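Local coordinates for protein putative modulator of DNA gyrase (Bacteroides thetaiotaomicron, PDB 1VPB) that is a putative modulator of DNA gyrase of the peptidase U62 (PmbA/TldD) family and probably acts as a metallopeptidase, at residues S270-Q274 and K275-L279; I321-G325 and V326-Y330. All blocks are in the same frame, centred on the assembly; numbering follows the deposited sequence.

Contact 1 (S270-Q274 and K275-L279); sequences SALQQ and KNSFL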
ATOM      1  N   SER A 270     -13.210 -16.639  -7.061  1.00 37.97           N
ATOM      2  CA  SER A 270     -13.996 -15.724  -6.158  1.00 40.85           C
ATOM      3  C   SER A 270     -14.758 -14.694  -6.975  1.00 41.01           C
ATOM      4  O   SER A 270     -15.914 -14.378  -6.690  1.00 42.63           O
ATOM      5  CB  SER A 270     -13.062 -15.048  -5.195  1.00 45.66           C
ATOM      6  OG  SER A 270     -12.111 -14.309  -5.925  1.00 59.16           O
ATOM      7  N   ALA A 271     -14.135 -14.191  -8.046  1.00 38.87           N
ATOM      8  CA  ALA A 271     -14.840 -13.311  -8.975  1.00 38.68           C
ATOM      9  C   ALA A 271     -16.029 -13.977  -9.644  1.00 38.84           C
ATOM     10  O   ALA A 271     -17.096 -13.372  -9.802  1.00 41.63           O
ATOM     11  CB  ALA A 271     -13.860 -12.745 -10.023  1.00 40.60           C
ATOM     12  N   LEU A 272     -15.856 -15.241 -10.036  1.00 37.43           N
ATOM     13  CA  LEU A 272     -16.900 -16.005 -10.686  1.00 38.83           C
ATOM     14  C   LEU A 272     -18.041 -16.242  -9.690  1.00 38.16           C
ATOM     15  O   LEU A 272     -19.214 -16.087 -10.028  1.00 41.26           O
ATOM     16  CB  LEU A 272     -16.343 -17.343 -11.167  1.00 36.37           C
ATOM     17  CG  LEU A 272     -15.290 -17.184 -12.273  1.00 35.84           C
ATOM     18  CD1 LEU A 272     -14.483 -18.460 -12.420  1.00 40.55           C
ATOM     19  CD2 LEU A 272     -15.917 -16.712 -13.599  1.00 40.42           C
ATOM     20  N   GLN A 273     -17.656 -16.559  -8.462  1.00 39.43           N
ATOM     21  CA  GLN A 273     -18.624 -16.938  -7.421  1.00 41.75           C
ATOM     22  C   GLN A 273     -19.459 -15.741  -7.055  1.00 42.44           C
ATOM     23  O   GLN A 273     -20.686 -15.862  -6.793  1.00 45.32           O
ATOM     24  CB  GLN A 273     -17.864 -17.487  -6.199  1.00 40.66           C
ATOM     25  CG  GLN A 273     -18.789 -18.142  -5.139  1.00 50.01           C
ATOM     26  CD  GLN A 273     -19.448 -17.140  -4.228  1.00 49.99           C
ATOM     27  OE1 GLN A 273     -18.838 -16.129  -3.876  1.00 48.96           O
ATOM     28  NE2 GLN A 273     -20.682 -17.437  -3.801  1.00 48.38           N
ATOM     29  N   GLN A 274     -18.813 -14.583  -7.062  0.50 42.31           N
ATOM     30  CA  GLN A 274     -19.440 -13.314  -6.733  0.50 43.60           C
ATOM     31  C   GLN A 274     -20.059 -12.646  -7.949  0.50 44.11           C
ATOM     32  O   GLN A 274     -20.376 -11.453  -7.881  0.50 45.07           O
ATOM     33  CB  GLN A 274     -18.401 -12.380  -6.125  0.50 43.39           C
ATOM     34  CG  GLN A 274     -17.806 -12.870  -4.836  0.50 46.17           C
ATOM     35  CD  GLN A 274     -16.515 -12.162  -4.481  0.50 55.40           C
ATOM     36  OE1 GLN A 274     -16.253 -11.042  -4.943  0.50 56.55           O
ATOM     37  NE2 GLN A 274     -15.695 -12.815  -3.671  0.50 53.16           N
ATOM     38  N   LYS A 275     -20.238 -13.397  -9.042  1.00 41.44           N
ATOM     39  CA  LYS A 275     -20.864 -12.895 -10.258  1.00 46.21           C
ATOM     40  C   LYS A 275     -20.352 -11.507 -10.642  1.00 45.96           C
ATOM     41  O   LYS A 275     -21.102 -10.597 -11.050  1.00 48.73           O
ATOM     42  CB  LYS A 275     -22.395 -13.005 -10.172  1.00 48.82           C
ATOM     43  CG  LYS A 275     -22.783 -14.467 -10.362  1.00 54.37           C
ATOM     44  CD  LYS A 275     -24.158 -14.862  -9.884  1.00 67.52           C
ATOM     45  CE  LYS A 275     -24.395 -16.333 -10.261  1.00 69.62           C
ATOM     46  NZ  LYS A 275     -25.579 -16.916  -9.561  1.00 83.01           N
ATOM     47  N   ASN A 276     -19.037 -11.373 -10.524  1.00 41.61           N
ATOM     48  CA  ASN A 276     -18.283 -10.186 -10.898  1.00 43.48           C
ATOM     49  C   ASN A 276     -17.109 -10.542 -11.844  1.00 38.77           C
ATOM     50  O   ASN A 276     -15.951 -10.183 -11.587  1.00 39.82           O
ATOM     51  CB  ASN A 276     -17.720  -9.525  -9.646  1.00 45.24           C
ATOM     52  CG  ASN A 276     -17.299  -8.070  -9.891  1.00 53.36           C
ATOM     53  OD1 ASN A 276     -17.788  -7.426 -10.797  1.00 58.46           O
ATOM     54  ND2 ASN A 276     -16.354  -7.580  -9.100  1.00 66.33           N
ATOM     55  N   SER A 277     -17.463 -11.188 -12.940  1.00 39.56           N
ATOM     56  CA  SER A 277     -16.482 -11.598 -13.931  1.00 39.24           C
ATOM     57  C   SER A 277     -17.084 -11.602 -15.280  1.00 35.75           C
ATOM     58  O   SER A 277     -18.080 -12.284 -15.545  1.00 37.34           O
ATOM     59  CB  SER A 277     -15.911 -12.980 -13.615  1.00 38.97           C
ATOM     60  OG  SER A 277     -15.224 -13.464 -14.779  1.00 37.92           O
ATOM     61  N   PHE A 278     -16.491 -10.835 -16.184  1.00 34.78           N
ATOM     62  CA  PHE A 278     -16.983 -10.806 -17.565  1.00 34.59           C
ATOM     63  C   PHE A 278     -16.666 -12.076 -18.361  1.00 36.49           C
ATOM     64  O   PHE A 278     -17.064 -12.199 -19.537  1.00 36.09           O
ATOM     65  CB  PHE A 278     -16.448  -9.577 -18.304  1.00 37.50           C
ATOM     66  CG  PHE A 278     -14.934  -9.512 -18.443  1.00 35.80           C
ATOM     67  CD1 PHE A 278     -14.153  -8.895 -17.475  1.00 34.99           C
ATOM     68  CD2 PHE A 278     -14.281 -10.029 -19.586  1.00 37.89           C
ATOM     69  CE1 PHE A 278     -12.752  -8.801 -17.598  1.00 38.51           C
ATOM     70  CE2 PHE A 278     -12.866  -9.965 -19.683  1.00 35.23           C
ATOM     71  CZ  PHE A 278     -12.122  -9.346 -18.717  1.00 38.45           C
ATOM     72  N   LEU A 279     -15.902 -12.981 -17.739  1.00 35.29           N
ATOM     73  CA  LEU A 279     -15.656 -14.296 -18.311  1.00 34.42           C
ATOM     74  C   LEU A 279     -16.512 -15.423 -17.717  1.00 36.85           C
ATOM     75  O   LEU A 279     -16.354 -16.577 -18.063  1.00 35.98           O
ATOM     76  CB  LEU A 279     -14.165 -14.633 -18.198  1.00 32.81           C
ATOM     77  CG  LEU A 279     -13.294 -13.649 -19.020  1.00 33.43           C
ATOM     78  CD1 LEU A 279     -11.843 -14.118 -18.959  1.00 37.84           C
ATOM     79  CD2 LEU A 279     -13.746 -13.595 -20.420  1.00 39.10           C
TER
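Leu272 lays its CD2 methyl against the side chain of Ser277, 3.5 Å from OG and almost as near to CB, where the chain turns aside after helix 269-273. The CA-CB bond of Leu272 leads off from the loop, and the end of the branch swings back: CG sits anti to the carbonyl carbon (chi1 -66°), and CD2 is the branch that returns. One residue earlier, the methyl of Ala271 faces Ser277 from CB to CB at 4.1 Å, so the serine packs beside two apolar groups; a methyl is probably short enough here to let the loop pass close, Ala271 CB also touching Asn276 O.

The turn itself is a Schellman motif. Asn276 N donates to Ala271 O at 2.9 Å, nearly along the C=O axis, while Lys275 N reaches Leu272 O at 3.0 Å from well above the carbonyl plane, a less direct approach. Lys275 is the C-prime residue and takes up positive phi (44°), which bends the chain out of the helix; its side chain extends at the exposed surface.

Ser277 then shapes the next step. Its OG, anti to the backbone N (chi1 166°), accepts from Leu279 N at 3.1 Å in an ST turn and also hydrogen-bonds to Ala266 O. An alanine here is likely to leave Leu279 N and Ala266 O without this shared hydroxyl and open a small gap beside Leu272 CD2. Asn276, its side chain turned away from the helix, hydrogen-bonds through OD1 to Ser384 OG.

The carbonyls of Ala271 and Leu272 are thus met by backbone N-H groups, and a buried hydroxyl surrounded partly by methyls has its polarity answered by backbone on both the donor and acceptor sides.

Contact 2 (I321-G325 and V326-Y330); sequences IFDKG and VLNTY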
ATOM      1  N   ILE A 321      -4.795 -22.340 -20.782  0.50 32.68           N
ATOM      2  CA  ILE A 321      -5.725 -21.263 -20.415  0.50 32.34           C
ATOM      3  C   ILE A 321      -6.513 -20.849 -21.639  0.50 34.50           C
ATOM      4  O   ILE A 321      -7.759 -20.948 -21.627  0.50 32.90           O
ATOM      5  CB  ILE A 321      -4.995 -20.081 -19.791  0.50 33.05           C
ATOM      6  CG1 ILE A 321      -4.360 -20.539 -18.475  0.50 32.97           C
ATOM      7  CG2 ILE A 321      -5.987 -18.915 -19.554  0.50 30.60           C
ATOM      8  CD1 ILE A 321      -3.390 -19.588 -17.893  0.50 31.60           C
ATOM      9  N   PHE A 322      -5.799 -20.454 -22.699  1.00 33.65           N
ATOM     10  CA  PHE A 322      -6.418 -20.259 -24.012  1.00 36.16           C
ATOM     11  C   PHE A 322      -5.683 -21.127 -25.034  1.00 35.84           C
ATOM     12  O   PHE A 322      -4.436 -21.139 -25.054  1.00 34.94           O
ATOM     13  CB  PHE A 322      -6.276 -18.811 -24.462  1.00 33.77           C
ATOM     14  CG  PHE A 322      -7.152 -17.858 -23.730  1.00 34.39           C
ATOM     15  CD1 PHE A 322      -8.456 -17.674 -24.136  1.00 39.25           C
ATOM     16  CD2 PHE A 322      -6.654 -17.101 -22.677  1.00 37.79           C
ATOM     17  CE1 PHE A 322      -9.277 -16.770 -23.487  1.00 36.86           C
ATOM     18  CE2 PHE A 322      -7.483 -16.234 -21.983  1.00 40.07           C
ATOM     19  CZ  PHE A 322      -8.798 -16.071 -22.405  1.00 38.87           C
ATOM     20  N   ASP A 323      -6.469 -21.799 -25.869  1.00 35.14           N
ATOM     21  CA  ASP A 323      -5.953 -22.551 -27.018  1.00 34.08           C
ATOM     22  C   ASP A 323      -6.579 -21.953 -28.274  1.00 33.95           C
ATOM     23  O   ASP A 323      -7.763 -22.158 -28.554  1.00 34.82           O
ATOM     24  CB  ASP A 323      -6.311 -24.012 -26.807  1.00 36.08           C
ATOM     25  CG  ASP A 323      -5.836 -24.908 -27.924  1.00 46.26           C
ATOM     26  OD1 ASP A 323      -5.078 -24.472 -28.809  1.00 42.19           O
ATOM     27  OD2 ASP A 323      -6.211 -26.085 -27.974  1.00 45.38           O
ATOM     28  N   LYS A 324      -5.784 -21.146 -28.969  1.00 34.22           N
ATOM     29  CA  LYS A 324      -6.206 -20.479 -30.169  1.00 34.46           C
ATOM     30  C   LYS A 324      -7.551 -19.797 -29.933  1.00 34.12           C
ATOM     31  O   LYS A 324      -8.489 -19.927 -30.717  1.00 34.98           O
ATOM     32  CB  LYS A 324      -6.287 -21.490 -31.340  1.00 33.04           C
ATOM     33  CG  LYS A 324      -4.891 -21.981 -31.795  1.00 36.43           C
ATOM     34  CD  LYS A 324      -4.997 -22.986 -32.949  1.00 42.38           C
ATOM     35  CE  LYS A 324      -3.701 -23.765 -33.121  1.00 52.17           C
ATOM     36  NZ  LYS A 324      -2.511 -22.890 -33.340  1.00 58.56           N
ATOM     37  N   GLY A 325      -7.641 -19.083 -28.812  1.00 32.51           N
ATOM     38  CA  GLY A 325      -8.789 -18.239 -28.513  1.00 33.58           C
ATOM     39  C   GLY A 325      -9.902 -18.875 -27.715  1.00 33.98           C
ATOM     40  O   GLY A 325     -10.840 -18.197 -27.306  1.00 34.32           O
ATOM     41  N   VAL A 326      -9.801 -20.187 -27.507  1.00 33.04           N
ATOM     42  CA  VAL A 326     -10.796 -20.914 -26.731  1.00 32.49           C
ATOM     43  C   VAL A 326     -10.329 -20.879 -25.283  1.00 36.73           C
ATOM     44  O   VAL A 326      -9.197 -21.273 -24.970  1.00 34.27           O
ATOM     45  CB  VAL A 326     -10.934 -22.345 -27.199  1.00 33.97           C
ATOM     46  CG1 VAL A 326     -11.860 -23.144 -26.252  1.00 36.57           C
ATOM     47  CG2 VAL A 326     -11.440 -22.365 -28.626  1.00 33.26           C
ATOM     48  N   LEU A 327     -11.190 -20.407 -24.400  1.00 33.70           N
ATOM     49  CA  LEU A 327     -10.880 -20.409 -22.967  1.00 34.27           C
ATOM     50  C   LEU A 327     -11.039 -21.804 -22.374  1.00 34.89           C
ATOM     51  O   LEU A 327     -12.112 -22.436 -22.534  1.00 36.25           O
ATOM     52  CB  LEU A 327     -11.837 -19.467 -22.243  1.00 34.10           C
ATOM     53  CG  LEU A 327     -11.686 -19.399 -20.730  1.00 35.93           C
ATOM     54  CD1 LEU A 327     -10.277 -18.921 -20.358  1.00 36.94           C
ATOM     55  CD2 LEU A 327     -12.759 -18.475 -20.199  1.00 35.43           C
ATOM     56  N   ASN A 328     -10.005 -22.294 -21.695  1.00 34.59           N
ATOM     57  CA  ASN A 328     -10.033 -23.657 -21.226  1.00 33.47           C
ATOM     58  C   ASN A 328      -9.946 -23.900 -19.718  1.00 34.74           C
ATOM     59  O   ASN A 328     -10.057 -25.045 -19.289  1.00 36.00           O
ATOM     60  CB  ASN A 328      -8.924 -24.473 -21.885  1.00 35.46           C
ATOM     61  CG  ASN A 328      -9.265 -24.852 -23.319  1.00 39.72           C
ATOM     62  OD1 ASN A 328     -10.427 -25.063 -23.675  1.00 40.20           O
ATOM     63  ND2 ASN A 328      -8.251 -24.961 -24.142  1.00 38.38           N
ATOM     64  N   THR A 329      -9.660 -22.848 -18.946  0.50 34.31           N
ATOM     65  CA  THR A 329      -9.420 -22.952 -17.494  0.50 32.57           C
ATOM     66  C   THR A 329     -10.018 -21.797 -16.720  0.50 33.53           C
ATOM     67  O   THR A 329      -9.891 -20.640 -17.138  0.50 34.82           O
ATOM     68  CB  THR A 329      -7.904 -22.938 -17.237  0.50 30.66           C
ATOM     69  OG1 THR A 329      -7.326 -24.115 -17.794  0.50 32.37           O
ATOM     70  CG2 THR A 329      -7.584 -23.047 -15.752  0.50 34.97           C
ATOM     71  N   TYR A 330     -10.610 -22.119 -15.551  1.00 35.54           N
ATOM     72  CA  TYR A 330     -10.780 -21.134 -14.495  1.00 35.08           C
ATOM     73  C   TYR A 330      -9.839 -21.538 -13.346  1.00 36.40           C
ATOM     74  O   TYR A 330      -9.430 -22.714 -13.240  1.00 38.12           O
ATOM     75  CB  TYR A 330     -12.207 -21.173 -14.002  1.00 36.16           C
ATOM     76  CG  TYR A 330     -13.287 -20.670 -14.916  1.00 34.66           C
ATOM     77  CD1 TYR A 330     -13.169 -19.467 -15.589  1.00 35.37           C
ATOM     78  CD2 TYR A 330     -14.487 -21.344 -15.003  1.00 40.87           C
ATOM     79  CE1 TYR A 330     -14.244 -18.956 -16.369  1.00 35.05           C
ATOM     80  CE2 TYR A 330     -15.520 -20.857 -15.784  1.00 39.09           C
ATOM     81  CZ  TYR A 330     -15.391 -19.672 -16.463  1.00 35.85           C
ATOM     82  OH  TYR A 330     -16.460 -19.225 -17.246  1.00 38.83           O
TER
HETATM   83  O   HOH W   1      -9.346 -26.046 -26.794  1.00 43.13           O
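Leu327 sets its CD1 methyl over one face of the Phe322 ring, a CH-pi contact with CD1 4.1 Å from the ring centroid and 22° off the normal, displaced toward the rim, near CE1 and CZ. The two side chains cross obliquely on the same face of a beta hairpin, as a non-hydrogen-bonded antiparallel pair. Leu327 has CG anti to its N (chi1 177°), which carries the methyl across to the ring; the same CD1 lies 4.4 Å from Ile321 CG2, giving a small apolar cluster.

On the other face lie Asp323 and Val326, a hydrogen-bonded pair; just past the strand, Asn328 brings ND2 to 3.4 Å from Asp323 CB, and water 1 accepts from ND2 at 3.1 Å while donating only weakly to Asp323 OD2. ND2 also bonds to Ser320 OG, and OD1 to Asn284, so the amide is gripped at both ends.

The strands are tied by Asp323 N to Val326 O, by the return bond Val326 N to Asp323 O, and by Asn328 N to Ile321 O at 2.6 Å. A type I' turn from Asp323 to Val326 joins them; Gly325 suits its positive phi, where a side chain would strike the preceding carbonyl.

Strand 326-327 is an edge strand, within this chain, of a mixed sheet of five; inward of it, strand 319-323 pairs with strand 294-296, where Ile321 and Phe322 both face Leu294 in a classic beta bulge.

In the fold
Contact 1 closes before contact 2 opens, and both belong to the C-terminal PmbA/TldD domain, their centres about 17 Å apart and each about 20 Å from the centre of the chain. They meet through Tyr330, at the end of 326-330: its OH is probably hydrogen-bonded to Leu279 O at 2.8 Å, and its ring atom CG lies 3.5 Å from Leu272 CD1. The leucine thus serves two neighbours, one methyl for each. The same hydroxyl bonds to Lys282 N, and Leu267 touches both Leu279 and Ile321, so the helix end and the hairpin form one continuous region of the fold. How the two contacts stand to a possible metallopeptidase site is not established.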